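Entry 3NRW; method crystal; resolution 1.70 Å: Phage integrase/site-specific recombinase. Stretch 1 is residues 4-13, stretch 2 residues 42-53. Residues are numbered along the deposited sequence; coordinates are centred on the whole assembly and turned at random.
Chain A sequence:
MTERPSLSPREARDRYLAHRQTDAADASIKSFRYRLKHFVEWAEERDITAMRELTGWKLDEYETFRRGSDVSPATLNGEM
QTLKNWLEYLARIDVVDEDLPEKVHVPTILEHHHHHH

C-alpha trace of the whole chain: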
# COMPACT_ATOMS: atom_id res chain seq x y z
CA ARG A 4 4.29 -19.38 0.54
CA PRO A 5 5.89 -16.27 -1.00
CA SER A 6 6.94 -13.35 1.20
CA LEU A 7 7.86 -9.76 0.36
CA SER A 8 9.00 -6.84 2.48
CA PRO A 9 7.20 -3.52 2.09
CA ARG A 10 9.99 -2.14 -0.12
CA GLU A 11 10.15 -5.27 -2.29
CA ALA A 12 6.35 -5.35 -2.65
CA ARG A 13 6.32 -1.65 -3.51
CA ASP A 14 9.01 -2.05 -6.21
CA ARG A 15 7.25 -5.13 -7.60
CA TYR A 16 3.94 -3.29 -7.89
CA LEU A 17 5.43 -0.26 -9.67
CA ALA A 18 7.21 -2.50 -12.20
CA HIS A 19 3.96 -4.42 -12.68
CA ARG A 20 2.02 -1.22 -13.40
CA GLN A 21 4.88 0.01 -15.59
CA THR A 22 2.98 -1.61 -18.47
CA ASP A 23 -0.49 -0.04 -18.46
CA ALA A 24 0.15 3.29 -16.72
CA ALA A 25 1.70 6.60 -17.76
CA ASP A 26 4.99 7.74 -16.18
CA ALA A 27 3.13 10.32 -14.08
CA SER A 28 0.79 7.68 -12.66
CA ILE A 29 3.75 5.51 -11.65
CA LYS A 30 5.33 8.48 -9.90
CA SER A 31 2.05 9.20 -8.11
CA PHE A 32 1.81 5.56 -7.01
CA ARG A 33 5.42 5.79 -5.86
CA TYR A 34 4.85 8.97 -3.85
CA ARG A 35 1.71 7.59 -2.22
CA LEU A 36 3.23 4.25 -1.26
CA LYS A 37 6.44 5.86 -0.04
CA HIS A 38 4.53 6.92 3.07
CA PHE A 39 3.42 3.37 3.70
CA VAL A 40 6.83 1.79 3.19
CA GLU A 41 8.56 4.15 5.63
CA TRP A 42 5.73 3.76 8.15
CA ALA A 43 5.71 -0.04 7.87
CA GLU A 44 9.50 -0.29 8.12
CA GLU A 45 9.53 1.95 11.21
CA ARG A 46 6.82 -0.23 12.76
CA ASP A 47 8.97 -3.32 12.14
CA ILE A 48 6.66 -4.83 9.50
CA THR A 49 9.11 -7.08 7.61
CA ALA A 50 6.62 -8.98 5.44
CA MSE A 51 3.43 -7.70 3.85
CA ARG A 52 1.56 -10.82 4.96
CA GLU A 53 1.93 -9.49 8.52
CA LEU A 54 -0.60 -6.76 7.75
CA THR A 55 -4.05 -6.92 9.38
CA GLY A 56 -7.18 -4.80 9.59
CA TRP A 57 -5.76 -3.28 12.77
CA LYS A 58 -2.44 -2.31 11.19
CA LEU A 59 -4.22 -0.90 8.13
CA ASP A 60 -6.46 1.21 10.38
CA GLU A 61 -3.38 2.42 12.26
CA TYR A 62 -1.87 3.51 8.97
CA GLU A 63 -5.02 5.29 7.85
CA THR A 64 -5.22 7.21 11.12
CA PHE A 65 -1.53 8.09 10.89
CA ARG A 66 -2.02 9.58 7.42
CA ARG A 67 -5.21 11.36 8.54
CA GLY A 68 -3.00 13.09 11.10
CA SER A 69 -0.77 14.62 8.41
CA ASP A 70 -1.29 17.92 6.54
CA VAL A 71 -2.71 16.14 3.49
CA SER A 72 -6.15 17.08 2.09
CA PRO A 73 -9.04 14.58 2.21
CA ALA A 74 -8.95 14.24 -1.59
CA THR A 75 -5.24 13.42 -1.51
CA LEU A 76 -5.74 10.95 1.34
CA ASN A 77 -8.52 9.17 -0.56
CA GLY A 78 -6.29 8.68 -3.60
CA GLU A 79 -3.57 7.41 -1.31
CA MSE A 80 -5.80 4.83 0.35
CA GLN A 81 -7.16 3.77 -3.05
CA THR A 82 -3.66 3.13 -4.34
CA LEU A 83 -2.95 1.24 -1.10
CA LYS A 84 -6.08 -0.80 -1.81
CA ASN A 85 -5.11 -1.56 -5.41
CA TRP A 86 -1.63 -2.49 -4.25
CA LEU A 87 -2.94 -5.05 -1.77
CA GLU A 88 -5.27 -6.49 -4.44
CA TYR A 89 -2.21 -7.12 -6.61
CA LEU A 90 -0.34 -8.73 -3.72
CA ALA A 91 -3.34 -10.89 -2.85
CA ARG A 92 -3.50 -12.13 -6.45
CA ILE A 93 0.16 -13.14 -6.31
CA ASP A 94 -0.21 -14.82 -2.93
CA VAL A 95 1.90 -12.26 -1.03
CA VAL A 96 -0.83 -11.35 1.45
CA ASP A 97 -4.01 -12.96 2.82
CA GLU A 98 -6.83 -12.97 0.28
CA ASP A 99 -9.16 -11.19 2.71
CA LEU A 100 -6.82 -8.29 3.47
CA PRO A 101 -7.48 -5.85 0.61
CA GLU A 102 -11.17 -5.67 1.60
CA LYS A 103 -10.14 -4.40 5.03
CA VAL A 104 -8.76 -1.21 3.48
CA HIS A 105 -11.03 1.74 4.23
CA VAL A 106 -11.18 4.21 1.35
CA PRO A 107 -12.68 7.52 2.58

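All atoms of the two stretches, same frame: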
# COMPACT_ATOMS: atom_id res chain seq x y z
N ARG A 4 2.89 -18.92 0.70
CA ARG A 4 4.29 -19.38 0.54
C ARG A 4 5.25 -18.21 0.29
O ARG A 4 6.22 -18.03 1.02
CB ARG A 4 4.39 -20.39 -0.61
CG ARG A 4 5.79 -20.92 -0.88
CD ARG A 4 6.28 -21.85 0.22
NE ARG A 4 6.54 -21.15 1.48
CZ ARG A 4 7.03 -21.74 2.57
NH1 ARG A 4 7.31 -23.04 2.55
NH2 ARG A 4 7.23 -21.04 3.67
N PRO A 5 4.99 -17.39 -0.75
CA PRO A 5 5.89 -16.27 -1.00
C PRO A 5 5.79 -15.17 0.05
O PRO A 5 4.76 -15.00 0.70
CB PRO A 5 5.46 -15.79 -2.39
CG PRO A 5 4.00 -16.07 -2.39
CD PRO A 5 3.90 -17.44 -1.75
N SER A 6 6.88 -14.42 0.22
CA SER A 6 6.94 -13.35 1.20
C SER A 6 7.73 -12.17 0.66
O SER A 6 8.81 -12.35 0.09
CB SER A 6 7.58 -13.86 2.49
OG SER A 6 7.61 -12.86 3.49
N LEU A 7 7.19 -10.96 0.82
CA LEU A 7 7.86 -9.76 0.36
C LEU A 7 7.81 -8.66 1.41
O LEU A 7 6.79 -8.47 2.07
CB LEU A 7 7.22 -9.23 -0.93
CG LEU A 7 7.28 -10.12 -2.18
CD1 LEU A 7 6.55 -9.42 -3.32
CD2 LEU A 7 8.72 -10.40 -2.56
N SER A 8 8.91 -7.94 1.54
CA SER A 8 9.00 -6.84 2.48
C SER A 8 8.24 -5.69 1.85
O SER A 8 7.92 -5.72 0.66
CB SER A 8 10.46 -6.42 2.66
OG SER A 8 10.99 -5.89 1.45
N PRO A 9 7.92 -4.66 2.65
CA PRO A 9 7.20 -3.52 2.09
C PRO A 9 7.93 -2.94 0.87
O PRO A 9 7.32 -2.75 -0.19
CB PRO A 9 7.14 -2.55 3.27
CG PRO A 9 6.96 -3.49 4.44
CD PRO A 9 7.98 -4.58 4.12
N ARG A 10 9.23 -2.70 0.99
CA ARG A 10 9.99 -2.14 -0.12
C ARG A 10 9.95 -3.04 -1.36
O ARG A 10 9.72 -2.57 -2.47
CB ARG A 10 11.44 -1.87 0.30
CG ARG A 10 12.22 -3.09 0.73
CD ARG A 10 13.61 -2.71 1.20
NE ARG A 10 14.31 -1.86 0.23
CZ ARG A 10 15.54 -1.40 0.40
NH1 ARG A 10 16.21 -1.71 1.50
NH2 ARG A 10 16.10 -0.63 -0.52
N GLU A 11 10.17 -4.34 -1.16
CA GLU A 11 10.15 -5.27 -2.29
C GLU A 11 8.78 -5.29 -2.96
O GLU A 11 8.68 -5.26 -4.19
CB GLU A 11 10.49 -6.69 -1.83
CG GLU A 11 11.86 -6.85 -1.21
CD GLU A 11 12.12 -8.27 -0.77
OE1 GLU A 11 11.27 -8.83 -0.04
OE2 GLU A 11 13.17 -8.82 -1.16
N ALA A 12 7.73 -5.34 -2.15
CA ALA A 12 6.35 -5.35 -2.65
C ALA A 12 6.02 -4.06 -3.39
O ALA A 12 5.29 -4.07 -4.39
CB ALA A 12 5.37 -5.56 -1.50
N ARG A 13 6.55 -2.95 -2.89
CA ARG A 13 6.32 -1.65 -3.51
C ARG A 13 7.00 -1.63 -4.88
O ARG A 13 6.37 -1.30 -5.89
CB ARG A 13 6.88 -0.53 -2.60
CG ARG A 13 6.65 0.91 -3.07
CD ARG A 13 7.76 1.37 -4.02
NE ARG A 13 9.09 0.97 -3.57
CZ ARG A 13 9.74 1.51 -2.54
NH1 ARG A 13 9.20 2.51 -1.85
NH2 ARG A 13 10.94 1.05 -2.21
N TRP A 42 6.52 4.03 6.96
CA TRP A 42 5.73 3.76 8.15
C TRP A 42 5.84 2.29 8.55
O TRP A 42 6.10 1.96 9.71
CB TRP A 42 4.26 4.11 7.90
CG TRP A 42 3.32 3.76 9.03
CD1 TRP A 42 3.01 4.53 10.12
CD2 TRP A 42 2.56 2.56 9.17
NE1 TRP A 42 2.11 3.88 10.92
CE2 TRP A 42 1.81 2.66 10.36
CE3 TRP A 42 2.44 1.39 8.40
CZ2 TRP A 42 0.96 1.65 10.81
CZ3 TRP A 42 1.59 0.38 8.84
CH2 TRP A 42 0.86 0.52 10.03
N ALA A 43 5.64 1.39 7.59
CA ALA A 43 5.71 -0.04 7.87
C ALA A 43 7.10 -0.44 8.37
O ALA A 43 7.22 -1.19 9.34
CB ALA A 43 5.35 -0.85 6.62
N GLU A 44 8.15 0.06 7.71
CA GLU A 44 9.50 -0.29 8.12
C GLU A 44 9.78 0.20 9.55
O GLU A 44 10.39 -0.51 10.35
CB GLU A 44 10.54 0.31 7.16
CG GLU A 44 10.47 -0.25 5.74
CD GLU A 44 11.57 0.26 4.85
OE1 GLU A 44 12.24 1.24 5.23
OE2 GLU A 44 11.77 -0.32 3.75
N GLU A 45 9.32 1.41 9.87
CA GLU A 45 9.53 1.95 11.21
C GLU A 45 8.76 1.18 12.27
O GLU A 45 9.16 1.16 13.44
CB GLU A 45 9.17 3.43 11.24
CG GLU A 45 10.26 4.29 10.63
CD GLU A 45 11.55 4.24 11.43
OE1 GLU A 45 12.60 4.64 10.90
OE2 GLU A 45 11.51 3.82 12.61
N ARG A 46 7.66 0.55 11.86
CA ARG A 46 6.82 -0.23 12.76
C ARG A 46 7.23 -1.70 12.76
O ARG A 46 6.49 -2.56 13.22
CB ARG A 46 5.35 -0.12 12.34
CG ARG A 46 4.77 1.28 12.41
CD ARG A 46 4.88 1.86 13.80
NE ARG A 46 3.62 2.44 14.26
CZ ARG A 46 2.53 1.73 14.53
NH1 ARG A 46 2.54 0.42 14.39
NH2 ARG A 46 1.42 2.34 14.94
N ASP A 47 8.41 -1.97 12.21
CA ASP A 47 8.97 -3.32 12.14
C ASP A 47 8.13 -4.35 11.38
O ASP A 47 8.10 -5.52 11.74
CB ASP A 47 9.26 -3.85 13.55
CG ASP A 47 10.15 -2.93 14.36
OD1 ASP A 47 11.18 -2.46 13.82
OD2 ASP A 47 9.83 -2.67 15.54
N ILE A 48 7.45 -3.91 10.33
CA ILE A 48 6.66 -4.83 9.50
C ILE A 48 7.62 -5.32 8.41
O ILE A 48 7.87 -4.60 7.45
CB ILE A 48 5.46 -4.11 8.87
CG1 ILE A 48 4.47 -3.71 9.98
CG2 ILE A 48 4.78 -5.00 7.81
CD1 ILE A 48 3.35 -2.80 9.53
N THR A 49 8.14 -6.54 8.56
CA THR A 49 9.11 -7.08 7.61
C THR A 49 8.54 -7.88 6.44
O THR A 49 9.27 -8.17 5.50
CB THR A 49 10.13 -7.98 8.33
OG1 THR A 49 9.45 -9.06 8.97
CG2 THR A 49 10.90 -7.17 9.38
N ALA A 50 7.26 -8.23 6.51
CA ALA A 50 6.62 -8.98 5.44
C ALA A 50 5.20 -8.45 5.30
O ALA A 50 4.51 -8.24 6.29
CB ALA A 50 6.59 -10.48 5.78
N MSE A 51 4.76 -8.23 4.06
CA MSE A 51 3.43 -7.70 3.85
C MSE A 51 2.32 -8.60 4.40
O MSE A 51 1.26 -8.11 4.78
CB MSE A 51 3.20 -7.42 2.37
CG MSE A 51 4.03 -6.26 1.82
SE MSE A 51 3.63 -4.53 2.65
CE MSE A 51 2.01 -4.09 1.64
N ARG A 52 2.57 -9.90 4.45
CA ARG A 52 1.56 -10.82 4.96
C ARG A 52 1.23 -10.54 6.43
O ARG A 52 0.18 -10.95 6.92
CB ARG A 52 2.04 -12.27 4.80
CG ARG A 52 0.95 -13.31 5.01
CD ARG A 52 1.52 -14.71 4.92
NE ARG A 52 2.14 -14.98 3.62
CZ ARG A 52 1.47 -15.13 2.48
NH1 ARG A 52 0.15 -15.02 2.46
NH2 ARG A 52 2.12 -15.40 1.36
N GLU A 53 2.12 -9.84 7.11
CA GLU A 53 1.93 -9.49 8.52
C GLU A 53 0.83 -8.46 8.73
O GLU A 53 0.34 -8.29 9.84
CB GLU A 53 3.25 -8.97 9.12
CG GLU A 53 4.35 -10.02 9.18
CD GLU A 53 5.68 -9.46 9.66
OE1 GLU A 53 6.62 -10.26 9.86
OE2 GLU A 53 5.79 -8.23 9.82
O HOH W 1 5.00 -13.40 4.18
O HOH W 2 9.34 -10.83 3.68
O HOH W 3 4.37 -11.24 2.53
O HOH W 4 10.77 -2.92 3.51

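Two direct hydrogen bonds, four bridging waters and a small apolar cluster join the extended segment leading into the helix at Pro9 to the turn and 3-10 segment that follow the helix ending near Glu45. The nearest CA atoms across the stretches are those of Ser8 and Ala50, 4.4 Å apart. Here Met51 N donates to Leu7 O (2.9 Å, nearly straight at 163°), and the same oxygen receives a CA-H...O contact from Ala50 CA at 3.4 Å. A second such contact runs the other way, from Ser8 CA to Thr49 O (3.3 Å). Thr49 O also accepts from water 2 (3.2 Å), which hydrogen-bonds Ser6 OG at 2.7 Å. Farther out, the t, t, m, -70° side chain of Arg52 brings NH2 to Pro5 O (2.8 Å), a carbonyl lying near the guanidinium plane at its edge; NH2 has a further partner elsewhere in the structure. Arg52 NE donates weakly to water 1 (3.3 Å), which also binds Ser6 OG (2.8 Å). Water 3 accepts from Arg52 N (3.0 Å) and, weakly, from Leu7 N (3.3 Å). Pro9, buried and lacking an amide hydrogen, needs no acceptor; its ring packs CG against Ala43 CB (3.8 Å), Ile48 CG2 (4.3 Å) and selenomethionine Met51 SE (3.9 Å). Ala12, one helical turn on, points toward the other stretch, its small CB meeting Met51 CG at 3.6 Å. Ser8 caps this helix: its OG, with chi1 in p, accepts from Glu11 N (3.1 Å), while Ser8 N donates to Glu11 OE1 (3.0 Å), so the two residues satisfy each other's amides. Arg10 N, another amide of the first turn, donates to water 4 (3.0 Å), which donates a hydrogen bond to Glu44 OE2 (2.8 Å), tying the helix start to the exposed Glu44 carboxylate.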